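Local coordinates for type III secretion system effector protein ExoU (Pseudomonas fluorescens, PDB 4QMK) that is a type III secreted toxin that probably hydrolyses membrane phospholipids through a patatin-like domain and binds phosphatidylinositol 4,5-bisphosphate at the plasma membrane, at residues R45-Y50 with D450-S455; F322-L327 with I520-K525; H436-L441 with V445-D450. All blocks are in the same frame, centred on the assembly; numbering follows the deposited sequence.

Contact 1: residues R45-Y50 with D450-S455; sequences RNLSIY and DQMLAS
Met452 is the one residue of the 450-455 helix that carries this contact, and it meets two residues of 45-50 at two points along its length. Its methyl, CE, lies over one face of the Arg45 guanidinium, 4.0 Å from Arg45 CZ and offset toward the rim of the flat group. Lower on the same chain, Met452 CG meets the Leu47 methyl CD2 at 4.1 Å. The Arg45 and Met452 side chains cross at about a right angle, while Leu47 crosses the methionine chain at a slant, touching it at CG. Met452 spans both because its chain is extended at first, CG anti to the backbone N with chi1 at 174°, and then bends at chi3 (-74°), which turns CE toward the arginine.

Backbone carbonyls hold the arginine in place. Arg45 NE is hydrogen-bonded to Ser62 O, next to strand 57-61, and NH1 makes a weak hydrogen bond to Leu327 O. Leu47, with Asn46, forms a G1 beta bulge opposite Val42, and leans on Val59 and Val61 of strand 57-61. On the helix side, Asp449 OD1 accepts from Met452 N, a cap at the start of helix 450-461.

No hydrogen bond or salt bridge joins the two segments. Arg45 uses NE, and weakly NH1, on backbone carbonyls while its flat face receives a methyl. Between these segments, only van der Waals contact joins the helix to the small antiparallel sheet.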
loop_
_atom_site.group_PDB
_atom_site.type_symbol
_atom_site.label_atom_id
_atom_site.label_comp_id
_atom_site.label_asym_id
_atom_site.label_seq_id
_atom_site.Cartn_x
_atom_site.Cartn_y
_atom_site.Cartn_z
ATOM N N ARG A 45 -15.562 36.204 -14.171
ATOM C CA ARG A 45 -16.862 35.880 -13.633
ATOM C C ARG A 45 -17.802 37.048 -13.729
ATOM O O ARG A 45 -18.968 36.970 -13.262
ATOM C CB ARG A 45 -16.698 35.343 -12.243
ATOM C CG ARG A 45 -15.913 34.023 -12.353
ATOM C CD ARG A 45 -16.026 33.160 -11.162
ATOM N NE ARG A 45 -17.415 33.014 -10.826
ATOM C CZ ARG A 45 -17.828 32.270 -9.822
ATOM N NH1 ARG A 45 -16.930 31.548 -9.165
ATOM N NH2 ARG A 45 -19.121 32.211 -9.503
ATOM N N ASN A 46 -17.309 38.101 -14.397
ATOM C CA ASN A 46 -18.053 39.298 -14.613
ATOM C C ASN A 46 -18.734 39.719 -13.315
ATOM O O ASN A 46 -19.936 39.905 -13.282
ATOM C CB ASN A 46 -19.090 39.057 -15.665
ATOM C CG ASN A 46 -18.497 38.615 -16.982
ATOM O OD1 ASN A 46 -18.069 39.439 -17.781
ATOM N ND2 ASN A 46 -18.531 37.332 -17.244
ATOM N N LEU A 47 -17.957 39.862 -12.252
ATOM C CA LEU A 47 -18.522 40.095 -10.979
ATOM C C LEU A 47 -19.015 41.513 -10.847
ATOM O O LEU A 47 -18.248 42.438 -11.109
ATOM C CB LEU A 47 -17.476 39.849 -9.915
ATOM C CG LEU A 47 -17.880 40.273 -8.504
ATOM C CD1 LEU A 47 -18.907 39.297 -7.985
ATOM C CD2 LEU A 47 -16.661 40.251 -7.612
ATOM N N SER A 48 -20.267 41.678 -10.402
ATOM C CA SER A 48 -20.828 42.979 -10.135
ATOM C C SER A 48 -21.467 42.995 -8.745
ATOM O O SER A 48 -22.002 41.984 -8.272
ATOM C CB SER A 48 -21.899 43.331 -11.146
ATOM O OG SER A 48 -21.401 43.455 -12.472
ATOM N N ILE A 49 -21.421 44.155 -8.105
ATOM C CA ILE A 49 -21.938 44.319 -6.789
ATOM C C ILE A 49 -22.726 45.603 -6.701
ATOM O O ILE A 49 -22.179 46.671 -7.025
ATOM C CB ILE A 49 -20.816 44.422 -5.779
ATOM C CG1 ILE A 49 -19.929 43.197 -5.842
ATOM C CG2 ILE A 49 -21.401 44.540 -4.369
ATOM C CD1 ILE A 49 -18.772 43.240 -4.853
ATOM N N TYR A 50 -24.000 45.509 -6.270
ATOM C CA TYR A 50 -24.875 46.692 -6.133
ATOM C C TYR A 50 -25.361 46.795 -4.694
ATOM O O TYR A 50 -25.535 45.762 -4.019
ATOM C CB TYR A 50 -26.119 46.585 -7.018
ATOM C CG TYR A 50 -25.884 46.421 -8.513
ATOM C CD1 TYR A 50 -25.795 45.150 -9.090
ATOM C CD2 TYR A 50 -25.863 47.510 -9.349
ATOM C CE1 TYR A 50 -25.582 44.991 -10.455
ATOM C CE2 TYR A 50 -25.662 47.371 -10.694
ATOM C CZ TYR A 50 -25.506 46.109 -11.246
ATOM O OH TYR A 50 -25.346 45.990 -12.600
ATOM N N ASP A 450 -10.161 34.398 -1.614
ATOM C CA ASP A 450 -9.113 35.442 -1.710
ATOM C C ASP A 450 -8.942 35.974 -3.108
ATOM O O ASP A 450 -8.860 37.175 -3.305
ATOM C CB ASP A 450 -7.792 34.943 -1.170
ATOM C CG ASP A 450 -7.813 34.726 0.347
ATOM O OD1 ASP A 450 -8.819 35.081 1.021
ATOM O OD2 ASP A 450 -6.814 34.188 0.884
ATOM N N GLN A 451 -8.951 35.091 -4.090
ATOM C CA GLN A 451 -8.783 35.522 -5.462
ATOM C C GLN A 451 -9.875 36.502 -5.888
ATOM O O GLN A 451 -9.592 37.581 -6.432
ATOM C CB GLN A 451 -8.776 34.325 -6.402
ATOM C CG GLN A 451 -8.416 34.694 -7.831
ATOM C CD GLN A 451 -8.192 33.474 -8.721
ATOM O OE1 GLN A 451 -9.129 32.707 -9.010
ATOM N NE2 GLN A 451 -6.950 33.301 -9.188
ATOM N N MET A 452 -11.122 36.132 -5.623
ATOM C CA MET A 452 -12.270 36.956 -6.002
ATOM C C MET A 452 -12.209 38.278 -5.276
ATOM O O MET A 452 -12.468 39.313 -5.876
ATOM C CB MET A 452 -13.602 36.194 -5.768
ATOM C CG MET A 452 -14.878 36.980 -5.976
ATOM S SD MET A 452 -16.378 35.954 -5.964
ATOM C CE MET A 452 -16.188 35.190 -7.576
ATOM N N LEU A 453 -11.835 38.258 -4.000
ATOM C CA LEU A 453 -11.744 39.505 -3.237
ATOM C C LEU A 453 -10.665 40.408 -3.759
ATOM O O LEU A 453 -10.865 41.630 -3.841
ATOM C CB LEU A 453 -11.515 39.221 -1.765
ATOM C CG LEU A 453 -11.510 40.391 -0.789
ATOM C CD1 LEU A 453 -12.799 41.156 -0.871
ATOM C CD2 LEU A 453 -11.346 39.838 0.605
ATOM N N ALA A 454 -9.527 39.830 -4.134
ATOM C CA ALA A 454 -8.461 40.635 -4.739
ATOM C C ALA A 454 -8.944 41.337 -6.024
ATOM O O ALA A 454 -8.528 42.469 -6.294
ATOM C CB ALA A 454 -7.238 39.782 -5.028
ATOM N N SER A 455 -9.808 40.671 -6.802
ATOM C CA SER A 455 -10.357 41.242 -8.039
ATOM C C SER A 455 -11.045 42.566 -7.859
ATOM O O SER A 455 -10.990 43.412 -8.748
ATOM C CB SER A 455 -11.459 40.354 -8.616
ATOM O OG SER A 455 -11.058 39.031 -8.667
#

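Contact 2: residues F322-L327 with I520-K525; sequences FPESPL and IEWLGK
A type I beta turn from Phe322 to Ser325, in the loop that leads to strand 332-337, packs here against one side of helix 517-526. The turn closes with Ser325 N bonded to Phe322 O at 3.0 Å, and an ST turn begins at its last residue, where Ser325 OG accepts from Leu327 N at 2.9 Å; the same hydroxyl is hydrogen-bonded to Ala447 O. Phe322 and Glu324 reach across from the turn. The Phe322 ring meets the indole of Trp522 obliquely, Phe322 CE2 to Trp522 CZ2 at 3.7 Å, and its plane stands 73° from that of the five-membered ring. The indole is carried toward the loop, CG anti to the backbone N (chi1 -173°), and its NE1 donates to Met446 O, which helps fix the rotation of the indole.

Glu324 and Lys525 reach toward each other from their own segments. The lysine chain, bent at chi2 and chi4, brings NZ to 3.4 Å from Glu324 CG, alongside the aliphatic part of the glutamate. Lys525 NZ to Glu324 OE1 is 4.2 Å, too long for a salt bridge; the carboxylate's stronger partner is Arg526, which pairs with OE2. Glu324 is poorly ordered, so its details deserve caution. Its OE1 also lies 3.9 Å from Trp522 CD1.

Arg526 makes cation-pi contacts with both Phe322 and Trp522, so the two rings and the carboxylate gather round one guanidinium. Further out, Arg473 of helix 464-491 touches both rings, Lys525 rests on Glu563 and Arg567 of helix 555-585, and Leu327, further along the loop, packs on His436 of strand 434-438.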
loop_
_atom_site.group_PDB
_atom_site.type_symbol
_atom_site.label_atom_id
_atom_site.label_comp_id
_atom_site.label_asym_id
_atom_site.label_seq_id
_atom_site.Cartn_x
_atom_site.Cartn_y
_atom_site.Cartn_z
ATOM N N PHE A 322 -14.398 28.560 -1.260
ATOM C CA PHE A 322 -15.186 28.389 -0.013
ATOM C C PHE A 322 -16.448 27.478 -0.162
ATOM O O PHE A 322 -17.447 27.886 -0.767
ATOM C CB PHE A 322 -15.620 29.808 0.432
ATOM C CG PHE A 322 -14.509 30.665 1.038
ATOM C CD1 PHE A 322 -13.146 30.314 0.936
ATOM C CD2 PHE A 322 -14.831 31.860 1.662
ATOM C CE1 PHE A 322 -12.162 31.106 1.506
ATOM C CE2 PHE A 322 -13.850 32.665 2.230
ATOM C CZ PHE A 322 -12.515 32.290 2.154
ATOM N N PRO A 323 -16.407 26.255 0.405
ATOM C CA PRO A 323 -17.542 25.298 0.273
ATOM C C PRO A 323 -18.894 25.827 0.785
ATOM O O PRO A 323 -19.949 25.492 0.236
ATOM C CB PRO A 323 -17.107 24.077 1.126
ATOM C CG PRO A 323 -15.724 24.365 1.630
ATOM C CD PRO A 323 -15.409 25.817 1.405
ATOM N N GLU A 324 -18.816 26.647 1.829
ATOM C CA GLU A 324 -19.961 27.276 2.498
ATOM C C GLU A 324 -20.583 28.402 1.661
ATOM O O GLU A 324 -21.761 28.751 1.834
ATOM C CB GLU A 324 -19.550 27.797 3.926
ATOM C CG GLU A 324 -18.037 27.959 4.241
ATOM C CD GLU A 324 -17.434 29.345 4.011
ATOM O OE1 GLU A 324 -17.867 30.383 4.584
ATOM O OE2 GLU A 324 -16.427 29.378 3.305
ATOM N N SER A 325 -19.809 28.947 0.735
ATOM C CA SER A 325 -20.274 30.091 -0.011
ATOM C C SER A 325 -21.005 29.769 -1.299
ATOM O O SER A 325 -20.592 28.901 -2.045
ATOM C CB SER A 325 -19.108 30.978 -0.388
ATOM O OG SER A 325 -19.589 32.018 -1.212
ATOM N N PRO A 326 -22.020 30.571 -1.619
ATOM C CA PRO A 326 -22.657 30.370 -2.878
ATOM C C PRO A 326 -21.849 30.926 -4.075
ATOM O O PRO A 326 -22.188 30.644 -5.219
ATOM C CB PRO A 326 -23.996 31.098 -2.704
ATOM C CG PRO A 326 -23.763 32.137 -1.662
ATOM C CD PRO A 326 -22.606 31.695 -0.851
ATOM N N LEU A 327 -20.829 31.743 -3.823
ATOM C CA LEU A 327 -19.994 32.319 -4.903
ATOM C C LEU A 327 -18.808 31.444 -5.192
ATOM O O LEU A 327 -18.092 31.676 -6.152
ATOM C CB LEU A 327 -19.487 33.701 -4.539
ATOM C CG LEU A 327 -20.521 34.684 -4.021
ATOM C CD1 LEU A 327 -19.830 35.938 -3.536
ATOM C CD2 LEU A 327 -21.490 35.018 -5.110
ATOM N N ILE A 520 -16.348 33.848 14.119
ATOM C CA ILE A 520 -15.750 32.698 14.776
ATOM C C ILE A 520 -15.982 31.465 13.849
ATOM O O ILE A 520 -15.022 30.773 13.468
ATOM C CB ILE A 520 -16.408 32.429 16.147
ATOM C CG1 ILE A 520 -16.279 33.606 17.117
ATOM C CG2 ILE A 520 -15.829 31.169 16.797
ATOM C CD1 ILE A 520 -14.869 33.821 17.651
ATOM N N GLU A 521 -17.236 31.237 13.442
ATOM C CA GLU A 521 -17.552 30.103 12.564
ATOM C C GLU A 521 -16.735 30.188 11.293
ATOM O O GLU A 521 -16.284 29.177 10.749
ATOM C CB GLU A 521 -19.011 30.093 12.069
ATOM C CG GLU A 521 -20.147 30.274 13.035
ATOM C CD GLU A 521 -21.497 30.272 12.261
ATOM O OE1 GLU A 521 -22.137 31.365 12.120
ATOM O OE2 GLU A 521 -21.883 29.187 11.726
ATOM N N TRP A 522 -16.635 31.391 10.761
ATOM C CA TRP A 522 -15.933 31.591 9.502
ATOM C C TRP A 522 -14.448 31.207 9.589
ATOM O O TRP A 522 -13.942 30.418 8.768
ATOM C CB TRP A 522 -16.121 32.997 9.061
ATOM C CG TRP A 522 -15.592 33.302 7.718
ATOM C CD1 TRP A 522 -16.290 33.331 6.563
ATOM C CD2 TRP A 522 -14.276 33.777 7.402
ATOM N NE1 TRP A 522 -15.486 33.747 5.520
ATOM C CE2 TRP A 522 -14.240 34.017 6.027
ATOM C CE3 TRP A 522 -13.135 34.067 8.169
ATOM C CZ2 TRP A 522 -13.132 34.502 5.410
ATOM C CZ3 TRP A 522 -11.979 34.523 7.512
ATOM C CH2 TRP A 522 -11.997 34.727 6.180
ATOM N N LEU A 523 -13.773 31.687 10.614
ATOM C CA LEU A 523 -12.368 31.388 10.800
ATOM C C LEU A 523 -12.211 29.921 11.005
ATOM O O LEU A 523 -11.204 29.339 10.589
ATOM C CB LEU A 523 -11.819 32.121 12.025
ATOM C CG LEU A 523 -11.800 33.634 11.833
ATOM C CD1 LEU A 523 -11.841 34.285 13.167
ATOM C CD2 LEU A 523 -10.573 34.047 11.019
ATOM N N GLY A 524 -13.171 29.324 11.705
ATOM C CA GLY A 524 -13.130 27.888 11.930
ATOM C C GLY A 524 -13.182 27.082 10.621
ATOM O O GLY A 524 -12.535 26.044 10.492
ATOM N N LYS A 525 -13.942 27.578 9.647
ATOM C CA LYS A 525 -13.961 26.962 8.324
ATOM C C LYS A 525 -12.612 27.100 7.705
ATOM O O LYS A 525 -12.160 26.195 7.036
ATOM C CB LYS A 525 -14.925 27.627 7.335
ATOM C CG LYS A 525 -16.368 27.869 7.731
ATOM C CD LYS A 525 -17.122 26.628 7.930
ATOM C CE LYS A 525 -18.527 26.943 8.418
ATOM N NZ LYS A 525 -19.310 27.591 7.354
#

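Contact 3: residues H436-L441 with V445-D450; sequences HEFPSL and VMAMDD
Strand 434-438 ends at Phe438, the chain turns through Pro439 and Ser440, and helix 441-446 starts at Leu441. One turn later the helix returns a hydrogen bond across the contact, from Val445 N to Leu441 O at 3.0 Å with an N-H...O angle of 161°. Further on, Met448 N bonds back to Val445 O. Phe438 and Ala447 are 9.4 Å apart at their CA atoms, a gap that the phenylalanine ring spans.

Phe438 CE2 comes to 3.8 Å from the Ala447 methyl, CB, which approaches the ring obliquely. The ring is placed there by a chi1 of -60°, which sets CG anti to the carbonyl carbon. Val445 keeps its CG2 methyl close to the helix backbone, 3.4 Å from Leu441 O, while Leu441 CD1 is a looser neighbour of that methyl at 4.4 Å.

A cap marks the start of the short helix, where Ser440 OG takes the N-H of Asp443. Within the contact itself, one backbone bond fixes the helical turn and apolar side chains do the rest, joining the edge strand to the short helix that follows it in the chain.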
loop_
_atom_site.group_PDB
_atom_site.type_symbol
_atom_site.label_atom_id
_atom_site.label_comp_id
_atom_site.label_asym_id
_atom_site.label_seq_id
_atom_site.Cartn_x
_atom_site.Cartn_y
_atom_site.Cartn_z
ATOM N N HIS A 436 -26.943 36.820 -6.158
ATOM C CA HIS A 436 -26.927 36.348 -4.782
ATOM C C HIS A 436 -27.081 37.537 -3.907
ATOM O O HIS A 436 -26.360 38.477 -4.068
ATOM C CB HIS A 436 -25.605 35.671 -4.482
ATOM C CG HIS A 436 -25.349 34.461 -5.308
ATOM N ND1 HIS A 436 -26.093 33.311 -5.175
ATOM C CD2 HIS A 436 -24.460 34.219 -6.284
ATOM C CE1 HIS A 436 -25.668 32.406 -6.038
ATOM N NE2 HIS A 436 -24.671 32.929 -6.720
ATOM N N GLU A 437 -28.010 37.502 -2.972
ATOM C CA GLU A 437 -28.285 38.655 -2.128
ATOM C C GLU A 437 -27.703 38.429 -0.751
ATOM O O GLU A 437 -27.627 37.300 -0.288
ATOM C CB GLU A 437 -29.775 38.864 -2.007
ATOM C CG GLU A 437 -30.559 38.657 -3.299
ATOM C CD GLU A 437 -32.031 39.011 -3.159
ATOM O OE1 GLU A 437 -32.881 38.103 -3.304
ATOM O OE2 GLU A 437 -32.325 40.184 -2.855
ATOM N N PHE A 438 -27.326 39.514 -0.089
ATOM C CA PHE A 438 -26.719 39.461 1.243
ATOM C C PHE A 438 -27.221 40.641 2.055
ATOM O O PHE A 438 -27.478 41.700 1.527
ATOM C CB PHE A 438 -25.188 39.554 1.141
ATOM C CG PHE A 438 -24.555 38.446 0.324
ATOM C CD1 PHE A 438 -24.383 38.557 -1.044
ATOM C CD2 PHE A 438 -24.091 37.312 0.944
ATOM C CE1 PHE A 438 -23.809 37.517 -1.769
ATOM C CE2 PHE A 438 -23.527 36.274 0.234
ATOM C CZ PHE A 438 -23.385 36.377 -1.116
ATOM N N PRO A 439 -27.354 40.468 3.362
ATOM C CA PRO A 439 -27.800 41.559 4.236
ATOM C C PRO A 439 -26.882 42.728 4.214
ATOM O O PRO A 439 -27.309 43.824 4.523
ATOM C CB PRO A 439 -27.738 40.940 5.620
ATOM C CG PRO A 439 -27.985 39.494 5.394
ATOM C CD PRO A 439 -27.337 39.166 4.065
ATOM N N SER A 440 -25.605 42.523 3.942
ATOM C CA SER A 440 -24.691 43.674 3.887
ATOM C C SER A 440 -23.512 43.422 3.002
ATOM O O SER A 440 -23.233 42.292 2.598
ATOM C CB SER A 440 -24.120 43.986 5.269
ATOM O OG SER A 440 -23.323 42.901 5.720
ATOM N N LEU A 441 -22.761 44.485 2.768
ATOM C CA LEU A 441 -21.556 44.376 1.974
ATOM C C LEU A 441 -20.561 43.484 2.666
ATOM O O LEU A 441 -19.827 42.752 2.019
ATOM C CB LEU A 441 -20.955 45.730 1.726
ATOM C CG LEU A 441 -19.612 45.719 1.004
ATOM C CD1 LEU A 441 -19.727 45.039 -0.341
ATOM C CD2 LEU A 441 -19.182 47.157 0.821
ATOM N N VAL A 445 -18.659 40.084 1.169
ATOM C CA VAL A 445 -17.204 39.933 1.197
ATOM C C VAL A 445 -16.813 38.648 1.889
ATOM O O VAL A 445 -15.917 37.940 1.425
ATOM C CB VAL A 445 -16.517 41.099 1.888
ATOM C CG1 VAL A 445 -15.085 40.767 2.218
ATOM C CG2 VAL A 445 -16.593 42.335 1.031
ATOM N N MET A 446 -17.545 38.270 2.932
ATOM C CA MET A 446 -17.249 37.002 3.637
ATOM C C MET A 446 -17.492 35.785 2.740
ATOM O O MET A 446 -16.928 34.696 2.992
ATOM C CB MET A 446 -18.088 36.846 4.921
ATOM C CG MET A 446 -17.893 37.902 5.992
ATOM S SD MET A 446 -16.443 37.682 7.062
ATOM C CE MET A 446 -15.162 38.228 5.918
ATOM N N ALA A 447 -18.338 35.941 1.723
ATOM C CA ALA A 447 -18.574 34.843 0.789
ATOM C C ALA A 447 -17.543 34.723 -0.346
ATOM O O ALA A 447 -17.590 33.799 -1.093
ATOM C CB ALA A 447 -19.955 34.998 0.196
ATOM N N MET A 448 -16.632 35.674 -0.482
ATOM C CA MET A 448 -15.658 35.675 -1.583
ATOM C C MET A 448 -14.336 35.110 -1.143
ATOM O O MET A 448 -13.852 35.427 -0.059
ATOM C CB MET A 448 -15.408 37.087 -2.079
ATOM C CG MET A 448 -16.690 37.827 -2.361
ATOM S SD MET A 448 -16.513 39.446 -3.146
ATOM C CE MET A 448 -15.186 40.034 -2.187
ATOM N N ASP A 449 -13.793 34.200 -1.941
ATOM C CA ASP A 449 -12.451 33.624 -1.684
ATOM C C ASP A 449 -11.400 34.675 -1.954
ATOM O O ASP A 449 -11.721 35.762 -2.430
ATOM C CB ASP A 449 -12.223 32.347 -2.543
ATOM C CG ASP A 449 -12.323 32.594 -4.038
ATOM O OD1 ASP A 449 -11.494 33.322 -4.598
ATOM O OD2 ASP A 449 -13.219 32.020 -4.671
ATOM N N ASP A 450 -10.161 34.398 -1.614
ATOM C CA ASP A 450 -9.113 35.442 -1.710
ATOM C C ASP A 450 -8.942 35.974 -3.108
ATOM O O ASP A 450 -8.860 37.175 -3.305
ATOM C CB ASP A 450 -7.792 34.943 -1.170
ATOM C CG ASP A 450 -7.813 34.726 0.347
ATOM O OD1 ASP A 450 -8.819 35.081 1.021
ATOM O OD2 ASP A 450 -6.814 34.188 0.884
#

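In the fold
Along the chain the segments run 45-50, 322-327, 436-441, 445-450, 450-455 and 520-525, so contacts 1 and 2 cross and contact 3 falls between the outer ends of both. All three lie on the same side of the chain's centre. Contact 1 is about 10 Å from contact 3, contact 2 about 11 Å from contact 3, and contacts 1 and 2 about 17 Å apart, measured between centres. Strands 47-51 and 434-438 belong to one four-stranded antiparallel sheet, and contacts 1 and 3 share Asp450. The 322-327 loop touches both other contacts, tying the four-stranded sheet and helices 441-446 and 450-461 to helix 517-526.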